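Long-range contact in ribonuclease (Chelonia mydas, PDB 2ZPO), which probably cleaves single- and double-stranded RNA on the 3' side of pyrimidine nucleotides, as a secreted endonuclease of the pancreatic ribonuclease family: residues 52-60 / 103-112. Residues are numbered along the deposited sequence; the frame is centred on the assembly and turned at random.
Sequences ASITTICGP and IRIACDGGLP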
loop_
_atom_site.group_PDB
_atom_site.type_symbol
_atom_site.label_atom_id
_atom_site.label_comp_id
_atom_site.label_asym_id
_atom_site.label_seq_id
_atom_site.Cartn_x
_atom_site.Cartn_y
_atom_site.Cartn_z
ATOM N N ALA A 52 -12.315 -2.342 -5.247
ATOM C CA ALA A 52 -13.400 -1.449 -5.650
ATOM C C ALA A 52 -13.438 -0.181 -4.798
ATOM O O ALA A 52 -13.553 0.914 -5.314
ATOM C CB ALA A 52 -14.746 -2.175 -5.607
ATOM N N SER A 53 -13.281 -0.337 -3.485
ATOM C CA SER A 53 -13.240 0.838 -2.606
ATOM C C SER A 53 -12.108 1.793 -2.925
ATOM O O SER A 53 -12.268 3.028 -2.848
ATOM C CB SER A 53 -13.117 0.396 -1.143
ATOM O OG SER A 53 -14.359 -0.184 -0.756
ATOM N N ILE A 54 -10.962 1.232 -3.270
ATOM C CA ILE A 54 -9.790 2.048 -3.614
ATOM C C ILE A 54 -9.915 2.635 -5.008
ATOM O O ILE A 54 -9.621 3.805 -5.205
ATOM C CB ILE A 54 -8.477 1.279 -3.391
ATOM C CG1 ILE A 54 -8.377 0.871 -1.900
ATOM C CG2 ILE A 54 -7.238 2.137 -3.795
ATOM C CD1 ILE A 54 -7.392 -0.238 -1.619
ATOM N N THR A 55 -10.430 1.868 -5.962
ATOM C CA THR A 55 -10.619 2.368 -7.331
ATOM C C THR A 55 -11.544 3.589 -7.463
ATOM O O THR A 55 -11.344 4.464 -8.331
ATOM C CB THR A 55 -11.044 1.220 -8.281
ATOM O OG1 THR A 55 -10.038 0.201 -8.270
ATOM C CG2 THR A 55 -11.283 1.733 -9.690
ATOM N N THR A 56 -12.523 3.707 -6.568
ATOM C CA THR A 56 -13.427 4.831 -6.676
ATOM C C THR A 56 -12.710 6.145 -6.354
ATOM O O THR A 56 -13.215 7.196 -6.696
ATOM C CB THR A 56 -14.673 4.656 -5.813
ATOM O OG1 THR A 56 -15.594 5.706 -6.114
ATOM C CG2 THR A 56 -14.319 4.698 -4.343
ATOM N N ILE A 57 -11.537 6.048 -5.725
ATOM C CA ILE A 57 -10.741 7.254 -5.433
ATOM C C ILE A 57 -10.394 7.969 -6.744
ATOM O O ILE A 57 -10.283 9.215 -6.781
ATOM C CB ILE A 57 -9.449 6.917 -4.625
ATOM C CG1 ILE A 57 -9.817 6.332 -3.246
ATOM C CG2 ILE A 57 -8.568 8.180 -4.451
ATOM C CD1 ILE A 57 -8.694 5.661 -2.562
ATOM N N CYS A 58 -10.246 7.171 -7.805
ATOM C CA CYS A 58 -9.907 7.709 -9.138
ATOM C C CYS A 58 -11.074 8.452 -9.778
ATOM O O CYS A 58 -10.900 9.159 -10.795
ATOM C CB CYS A 58 -9.392 6.595 -10.055
ATOM S SG CYS A 58 -7.952 5.788 -9.406
ATOM N N GLY A 59 -12.257 8.306 -9.187
ATOM C CA GLY A 59 -13.476 8.932 -9.696
ATOM C C GLY A 59 -14.283 9.537 -8.561
ATOM O O GLY A 59 -13.764 10.351 -7.789
ATOM N N PRO A 60 -15.567 9.135 -8.441
ATOM C CA PRO A 60 -16.445 9.836 -7.508
ATOM C C PRO A 60 -16.075 9.691 -6.023
ATOM O O PRO A 60 -16.530 10.501 -5.211
ATOM C CB PRO A 60 -17.831 9.245 -7.808
ATOM C CG PRO A 60 -17.575 7.930 -8.439
ATOM C CD PRO A 60 -16.255 8.056 -9.178
ATOM N N ILE A 103 -6.085 8.643 1.984
ATOM C CA ILE A 103 -4.883 8.347 1.201
ATOM C C ILE A 103 -4.853 9.123 -0.114
ATOM O O ILE A 103 -5.906 9.497 -0.661
ATOM C CB ILE A 103 -4.706 6.815 0.910
ATOM C CG1 ILE A 103 -5.868 6.253 0.075
ATOM C CG2 ILE A 103 -4.522 6.049 2.231
ATOM C CD1 ILE A 103 -5.684 4.809 -0.418
ATOM N N ARG A 104 -3.621 9.307 -0.621
ATOM C CA ARG A 104 -3.362 10.002 -1.882
ATOM C C ARG A 104 -2.717 8.977 -2.789
ATOM O O ARG A 104 -1.690 8.378 -2.422
ATOM C CB ARG A 104 -2.409 11.202 -1.664
ATOM C CG ARG A 104 -2.056 11.929 -2.955
ATOM C CD ARG A 104 -1.316 13.219 -2.709
ATOM N NE ARG A 104 -2.225 14.197 -2.117
ATOM C CZ ARG A 104 -1.853 15.383 -1.668
ATOM N NH1 ARG A 104 -0.571 15.743 -1.757
ATOM N NH2 ARG A 104 -2.765 16.189 -1.138
ATOM N N ILE A 105 -3.376 8.697 -3.893
ATOM C CA ILE A 105 -2.858 7.729 -4.873
ATOM C C ILE A 105 -2.682 8.407 -6.255
ATOM O O ILE A 105 -3.196 9.490 -6.471
ATOM C CB ILE A 105 -3.767 6.445 -4.974
ATOM C CG1 ILE A 105 -5.165 6.786 -5.514
ATOM C CG2 ILE A 105 -3.850 5.759 -3.610
ATOM C CD1 ILE A 105 -6.050 5.533 -5.755
ATOM N N ALA A 106 -1.926 7.768 -7.147
ATOM C CA ALA A 106 -1.879 8.204 -8.548
ATOM C C ALA A 106 -2.814 7.330 -9.336
ATOM O O ALA A 106 -2.784 6.090 -9.203
ATOM C CB ALA A 106 -0.468 8.068 -9.104
ATOM N N CYS A 107 -3.644 7.969 -10.157
ATOM C CA CYS A 107 -4.530 7.252 -11.066
ATOM C C CYS A 107 -4.128 7.447 -12.531
ATOM O O CYS A 107 -3.483 8.455 -12.920
ATOM C CB CYS A 107 -5.989 7.643 -10.853
ATOM S SG CYS A 107 -6.619 7.348 -9.151
ATOM N N ASP A 108 -4.459 6.457 -13.344
ATOM C CA ASP A 108 -4.340 6.626 -14.803
ATOM C C ASP A 108 -5.550 5.996 -15.447
ATOM O O ASP A 108 -5.829 4.833 -15.238
ATOM C CB ASP A 108 -3.063 5.969 -15.321
ATOM C CG ASP A 108 -2.803 6.251 -16.815
ATOM O OD1 ASP A 108 -3.462 7.129 -17.412
ATOM O OD2 ASP A 108 -1.913 5.595 -17.394
ATOM N N GLY A 109 -6.294 6.789 -16.208
ATOM C CA GLY A 109 -7.426 6.245 -16.965
ATOM C C GLY A 109 -8.518 5.683 -16.084
ATOM O O GLY A 109 -9.271 4.775 -16.490
ATOM N N GLY A 110 -8.626 6.214 -14.862
ATOM C CA GLY A 110 -9.688 5.809 -13.958
ATOM C C GLY A 110 -9.336 4.652 -13.045
ATOM O O GLY A 110 -10.206 4.183 -12.297
ATOM N N LEU A 111 -8.090 4.172 -13.120
ATOM C CA LEU A 111 -7.613 3.083 -12.255
ATOM C C LEU A 111 -6.357 3.482 -11.462
ATOM O O LEU A 111 -5.508 4.239 -11.957
ATOM C CB LEU A 111 -7.307 1.819 -13.060
ATOM C CG LEU A 111 -8.510 1.215 -13.790
ATOM C CD1 LEU A 111 -7.998 0.093 -14.683
ATOM C CD2 LEU A 111 -9.636 0.714 -12.840
ATOM N N PRO A 112 -6.227 2.948 -10.234
ATOM C CA PRO A 112 -5.042 3.209 -9.405
ATOM C C PRO A 112 -3.779 2.568 -9.982
ATOM O O PRO A 112 -3.804 1.398 -10.381
ATOM C CB PRO A 112 -5.393 2.569 -8.059
ATOM C CG PRO A 112 -6.445 1.581 -8.344
ATOM C CD PRO A 112 -7.206 2.089 -9.541
HETATM O O HOH W 1 -12.641 5.318 -11.051
#
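Cys-58 and Cys-107 both set SG anti to their own carbonyl carbon (chi1 -59° and -58°), and the two sulfurs close a disulfide with a chi3 of -79°. In this ribonuclease A fold it ties the 3-10 turn that follows helix 51-55 to the last beta hairpin, strands 94-108 and 111-118, whose tip is a type I' turn from Asp-108 to Leu-111. Two residues back along strand 94-108, Ile-105 rises with CG1 between its backbone N and carbonyl carbon; its CG1 lies 3.8 Å from Ile-57 CG2, while its CD1 touches Ile-54 CG2 at 4.1 Å. Ile-57 CD1 meets Ile-103 CD1 at 3.8 Å, the two side chains crossing at about a right angle. From helix 51-55, Thr-55 lays CG2 alongside Leu-111 CD2 (3.7 Å) on the hairpin's other strand and rests OG1, hydrogen-bonded to Ala-51 O, against Pro-112 CD (3.6 Å). A glycine here would probably take from Leu-111 CD2 and Pro-112 CD the methyl and hydroxyl they rest on, and leave Ala-51 O without that hydroxyl partner. Tyr-4 and Phe-7 of helix 3-11 also pack on Pro-112. Between the two backbones, one water donates to both Thr-55 O, at 3.1 Å, and Gly-110 O, at 3.0 Å.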